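Local coordinates for xylose isomerase-like TIM barrel domain-containing protein (Thermus thermophilus, PDB 3AYV), which is of unproven function but binds zinc ions in a TIM barrel, may take part in protection against oxidative stress, and could be a DNA-processing hydrolase, at residues G25-L30 with K51-L56; F159-A164 with G176-L181. One frame throughout, in Å; residues are numbered along the deposited sequence.

Interaction 1 (G25-L30 with K51-L56); sequences GAEVYL and KLSVHL. With ZN (zinc ion), chain E.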
# COMPACT_ATOMS: atom_id res chain seq x y z
N GLY A 25 -11.85 -8.76 2.89
CA GLY A 25 -11.26 -8.77 1.56
C GLY A 25 -9.76 -9.07 1.65
O GLY A 25 -9.24 -9.40 2.73
N ALA A 26 -9.06 -8.95 0.53
CA ALA A 26 -7.65 -9.32 0.49
C ALA A 26 -6.80 -8.22 -0.14
O ALA A 26 -7.23 -7.59 -1.10
CB ALA A 26 -7.47 -10.60 -0.30
N GLU A 27 -5.60 -8.01 0.41
CA GLU A 27 -4.56 -7.30 -0.33
C GLU A 27 -3.32 -8.17 -0.33
O GLU A 27 -2.67 -8.35 0.71
CB GLU A 27 -4.27 -5.92 0.27
CG GLU A 27 -3.23 -5.18 -0.56
CD GLU A 27 -3.32 -3.69 -0.44
OE1 GLU A 27 -2.42 -3.11 0.20
OE2 GLU A 27 -4.27 -3.10 -0.99
N VAL A 28 -3.01 -8.72 -1.49
CA VAL A 28 -1.98 -9.74 -1.60
C VAL A 28 -0.66 -9.13 -2.04
O VAL A 28 -0.58 -8.49 -3.09
CB VAL A 28 -2.36 -10.81 -2.64
CG1 VAL A 28 -1.34 -11.97 -2.56
CG2 VAL A 28 -3.78 -11.33 -2.40
N TYR A 29 0.37 -9.35 -1.25
CA TYR A 29 1.70 -8.89 -1.63
C TYR A 29 2.34 -9.90 -2.56
O TYR A 29 2.39 -11.10 -2.27
CB TYR A 29 2.54 -8.64 -0.39
CG TYR A 29 4.03 -8.64 -0.66
CD1 TYR A 29 4.66 -7.53 -1.25
CD2 TYR A 29 4.83 -9.72 -0.27
CE1 TYR A 29 6.04 -7.52 -1.49
CE2 TYR A 29 6.21 -9.72 -0.50
CZ TYR A 29 6.81 -8.62 -1.09
OH TYR A 29 8.19 -8.65 -1.28
N LEU A 30 2.83 -9.41 -3.69
CA LEU A 30 3.33 -10.28 -4.74
C LEU A 30 4.83 -10.56 -4.52
O LEU A 30 5.68 -9.86 -5.08
CB LEU A 30 3.04 -9.68 -6.13
CG LEU A 30 1.57 -9.31 -6.39
CD1 LEU A 30 1.39 -8.75 -7.82
CD2 LEU A 30 0.67 -10.52 -6.22
N LYS A 51 -13.41 -8.89 -2.48
CA LYS A 51 -12.62 -7.76 -2.98
C LYS A 51 -11.12 -8.03 -2.82
O LYS A 51 -10.67 -8.49 -1.77
CB LYS A 51 -13.06 -6.45 -2.34
CG LYS A 51 -14.45 -5.98 -2.86
CD LYS A 51 -15.00 -4.79 -2.07
CE LYS A 51 -16.31 -4.30 -2.68
NZ LYS A 51 -17.17 -3.66 -1.63
N LEU A 52 -10.37 -7.77 -3.89
CA LEU A 52 -8.94 -8.05 -3.88
C LEU A 52 -8.15 -6.89 -4.48
O LEU A 52 -8.52 -6.33 -5.52
CB LEU A 52 -8.64 -9.36 -4.61
CG LEU A 52 -7.16 -9.83 -4.64
CD1 LEU A 52 -7.07 -11.33 -4.68
CD2 LEU A 52 -6.35 -9.20 -5.83
N SER A 53 -7.07 -6.54 -3.80
CA SER A 53 -6.11 -5.57 -4.30
C SER A 53 -4.74 -6.23 -4.14
O SER A 53 -4.64 -7.30 -3.54
CB SER A 53 -6.21 -4.24 -3.54
OG SER A 53 -6.23 -4.42 -2.13
N VAL A 54 -3.70 -5.62 -4.69
CA VAL A 54 -2.36 -6.21 -4.52
C VAL A 54 -1.39 -5.16 -4.02
O VAL A 54 -1.58 -3.96 -4.24
CB VAL A 54 -1.76 -6.83 -5.82
CG1 VAL A 54 -2.69 -7.91 -6.42
CG2 VAL A 54 -1.46 -5.74 -6.83
N HIS A 55 -0.34 -5.63 -3.33
CA HIS A 55 0.83 -4.78 -3.06
C HIS A 55 1.92 -5.22 -4.02
O HIS A 55 2.33 -6.38 -4.03
CB HIS A 55 1.30 -4.96 -1.61
CG HIS A 55 2.19 -3.86 -1.15
ND1 HIS A 55 3.36 -3.51 -1.81
CD2 HIS A 55 2.07 -3.00 -0.11
CE1 HIS A 55 3.91 -2.48 -1.18
NE2 HIS A 55 3.16 -2.17 -0.15
N LEU A 56 2.36 -4.30 -4.88
CA LEU A 56 3.39 -4.57 -5.86
C LEU A 56 4.73 -4.76 -5.15
O LEU A 56 4.86 -4.39 -3.99
CB LEU A 56 3.46 -3.45 -6.90
CG LEU A 56 2.19 -3.28 -7.73
CD1 LEU A 56 2.26 -2.04 -8.56
CD2 LEU A 56 2.01 -4.52 -8.67
ZN ZN E . 3.51 -0.74 1.61
O HOH W 1 2.41 -1.80 3.05
O HOH W 2 5.14 -2.00 2.97

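Interaction 2 (F159-A164 with G176-L181); sequences FCFDAA and GPWLAL. With ZN (zinc ion), chain F.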
# COMPACT_ATOMS: atom_id res chain seq x y z
N PHE A 159 -3.47 7.86 -3.89
CA PHE A 159 -2.61 7.86 -2.71
C PHE A 159 -3.13 6.86 -1.66
O PHE A 159 -4.34 6.79 -1.39
CB PHE A 159 -2.55 9.28 -2.13
CG PHE A 159 -1.77 9.37 -0.83
CD1 PHE A 159 -0.44 8.92 -0.77
CD2 PHE A 159 -2.37 9.88 0.33
CE1 PHE A 159 0.29 8.97 0.44
CE2 PHE A 159 -1.64 9.96 1.53
CZ PHE A 159 -0.31 9.50 1.58
N CYS A 160 -2.21 6.06 -1.12
CA CYS A 160 -2.49 5.16 -0.01
C CYS A 160 -1.74 5.69 1.21
O CYS A 160 -0.50 5.81 1.18
CB CYS A 160 -2.01 3.74 -0.36
SG CYS A 160 -2.14 2.60 1.08
N PHE A 161 -2.45 6.01 2.29
CA PHE A 161 -1.82 6.54 3.49
C PHE A 161 -1.56 5.43 4.49
O PHE A 161 -2.49 4.71 4.90
CB PHE A 161 -2.70 7.62 4.15
CG PHE A 161 -2.15 8.17 5.47
CD1 PHE A 161 -0.82 8.55 5.60
CD2 PHE A 161 -3.00 8.30 6.58
CE1 PHE A 161 -0.35 9.05 6.82
CE2 PHE A 161 -2.55 8.83 7.78
CZ PHE A 161 -1.21 9.20 7.91
N ASP A 162 -0.30 5.34 4.90
CA ASP A 162 0.11 4.48 5.97
C ASP A 162 0.59 5.34 7.12
O ASP A 162 1.68 5.91 7.05
CB ASP A 162 1.25 3.57 5.49
CG ASP A 162 1.60 2.51 6.53
OD1 ASP A 162 1.90 2.83 7.69
OD2 ASP A 162 1.56 1.33 6.18
N ALA A 163 -0.21 5.44 8.18
CA ALA A 163 0.09 6.37 9.28
C ALA A 163 1.34 5.98 10.07
O ALA A 163 2.06 6.86 10.55
CB ALA A 163 -1.13 6.52 10.23
N ALA A 164 1.58 4.69 10.22
CA ALA A 164 2.77 4.23 10.96
C ALA A 164 4.06 4.61 10.21
O ALA A 164 5.05 4.99 10.85
CB ALA A 164 2.70 2.73 11.19
N GLY A 176 -2.45 14.58 9.93
CA GLY A 176 -3.10 15.72 9.22
C GLY A 176 -2.57 16.07 7.83
O GLY A 176 -3.30 16.02 6.84
N PRO A 177 -1.28 16.44 7.75
CA PRO A 177 -0.69 16.83 6.46
C PRO A 177 -0.81 15.73 5.39
O PRO A 177 -0.95 16.03 4.19
CB PRO A 177 0.77 17.10 6.84
CG PRO A 177 0.68 17.60 8.26
CD PRO A 177 -0.40 16.75 8.88
N TRP A 178 -0.74 14.46 5.83
CA TRP A 178 -0.84 13.33 4.91
C TRP A 178 -2.27 13.10 4.46
O TRP A 178 -2.54 12.83 3.28
CB TRP A 178 -0.29 12.04 5.52
CG TRP A 178 1.13 12.17 6.00
CD1 TRP A 178 1.53 12.48 7.28
CD2 TRP A 178 2.34 11.96 5.25
NE1 TRP A 178 2.90 12.51 7.37
CE2 TRP A 178 3.43 12.19 6.14
CE3 TRP A 178 2.61 11.59 3.91
CZ2 TRP A 178 4.77 12.08 5.74
CZ3 TRP A 178 3.96 11.50 3.50
CH2 TRP A 178 5.02 11.73 4.43
N LEU A 179 -3.20 13.20 5.40
CA LEU A 179 -4.63 13.13 5.08
C LEU A 179 -5.06 14.20 4.05
O LEU A 179 -6.00 13.98 3.29
CB LEU A 179 -5.43 13.29 6.36
CG LEU A 179 -5.28 12.06 7.28
CD1 LEU A 179 -5.92 12.29 8.67
CD2 LEU A 179 -5.84 10.83 6.61
N ALA A 180 -4.36 15.33 4.05
CA ALA A 180 -4.63 16.41 3.09
C ALA A 180 -4.40 16.00 1.63
O ALA A 180 -4.86 16.68 0.70
CB ALA A 180 -3.85 17.69 3.46
N LEU A 181 -3.71 14.88 1.42
CA LEU A 181 -3.48 14.35 0.06
C LEU A 181 -4.67 13.54 -0.42
O LEU A 181 -4.66 12.99 -1.52
CB LEU A 181 -2.22 13.48 0.03
CG LEU A 181 -0.86 14.15 0.22
CD1 LEU A 181 0.25 13.09 0.16
CD2 LEU A 181 -0.61 15.21 -0.84
ZN ZN F . 1.69 0.23 4.37
O HOH W 1 2.41 -1.80 3.05
O HOH W 3 3.11 -1.25 5.66

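Interaction 1 (G25-L30 with K51-L56)
A26 to Y29 pair in parallel register with L52 to H55, the two strands of a beta-alpha-beta unit of the TIM barrel, and H55 brings a zinc site to their C-terminal end. The backbone ladder alternates: A26 N binds K51 O at 2.8 Å, S53 N binds A26 O, V28 N binds S53 O, H55 N binds V28 O, and L30 N closes the series on H55 O at 3.1 Å. G25 CA lies 3.4 Å from K51 O, and a CB there would point at that oxygen and clash with it, which suits glycine. A26, V28, L52 and V54 share one face, turned from the metals, where aliphatic groups fit: V28 CG2 meets L52 CD1 at 4.0 Å, the two side chains crossing obliquely. L30, just past the strand, brings its CG back to 4.2 Å from V54 CB.

E27, Y29, S53 and H55 occupy the face toward the barrel interior. H55 CG stands anti to the backbone N (chi1 -162°), and H55 ND1 donates to a lone pair of L56 O at 2.8 Å with that oxygen in the ring plane. This bond fixes the imidazole's rotation and leaves H55 NE2 to bind zinc at 2.3 Å, with H96, E136 and two waters completing the site. E27 extends alongside S53, whose OG donates to E27 OE2, though that oxygen's place is doubtful; E27 OE1 accepts from H187 NE2, positioning a ligand of the neighbouring zinc.

Strand 3-8 hydrogen-bonds to the other side of 25-29, while A93 of strand 92-96 meets V54 and L56; helix 38-47 connects the pair.

Interaction 2 (F159-A164 with G176-L181)
L181 lays its CD1 over the centre of the F159 ring, 3.9 Å from the centroid and only 11° off the ring normal, a CH-pi contact in which the leucine crosses the phenylalanine at about a right angle. L181 CB stands over the same side, outward of F159 CD2, at 3.6 Å. Next to it F159 CE2 lies 3.5 Å from W178 O, an oxygen that also accepts from L181 N, a bond within 176-181. The opposite face of F159 has F161 N above it, offset toward the rim.

Two residues further along the strand, F161 meets the helix in a different way. Its CE1 comes to 3.3 Å from W178 CB, a tight contact, and the phenyl plane lies at 14° to the five-membered ring of W178. The rings are slid so far apart, with centroids 5.3 Å from each other, that they barely overlap: W178 CB, with CG close behind, makes the nearest contacts, the two side chains crossing at about a right angle. The indole runs on past F161, where NE1 donates to T172 O. L179 comes in obliquely, with CD2 3.8 Å from F161 CD2. A163 N sits above one face of the F161 ring, over its centre.

D162 leaves this layer altogether. Its OD2 binds zinc at 2.1 Å, a metal also bound by E136, H187 and E223, and its OD1 caps H165 N at the start of helix 163-169.

The side-chain contacts across the segments are apolar, with W178 O the polar atom nearest the F159 ring. With no hydrogen bond joining strand to helix, aromatic and leucine shapes and the burial of hydrocarbon set their relative position, while the indole N-H is satisfied by T172.

How the interactions relate
From the N terminus, strand 3-8 and helix 12-22 lead to strand 25-29; interaction 1 then closes the loop through helix 38-47 when strand 52-55 lies down beside it. The chain continues through strands 92-96 and 132-136 before interaction 2 opens at 159-164 and closes a shorter loop, spanning helix 163-169, at 176-181. The two are in series, neither nesting nor crossing, and lie on opposite sides of the chain's centre, about 19 Å apart between centres. Interaction 1 joins two strands of the barrel, interaction 2 a strand to an outer helix. Their metal sites share a ligand: water 1 binds both the zinc of H55 and that of D162.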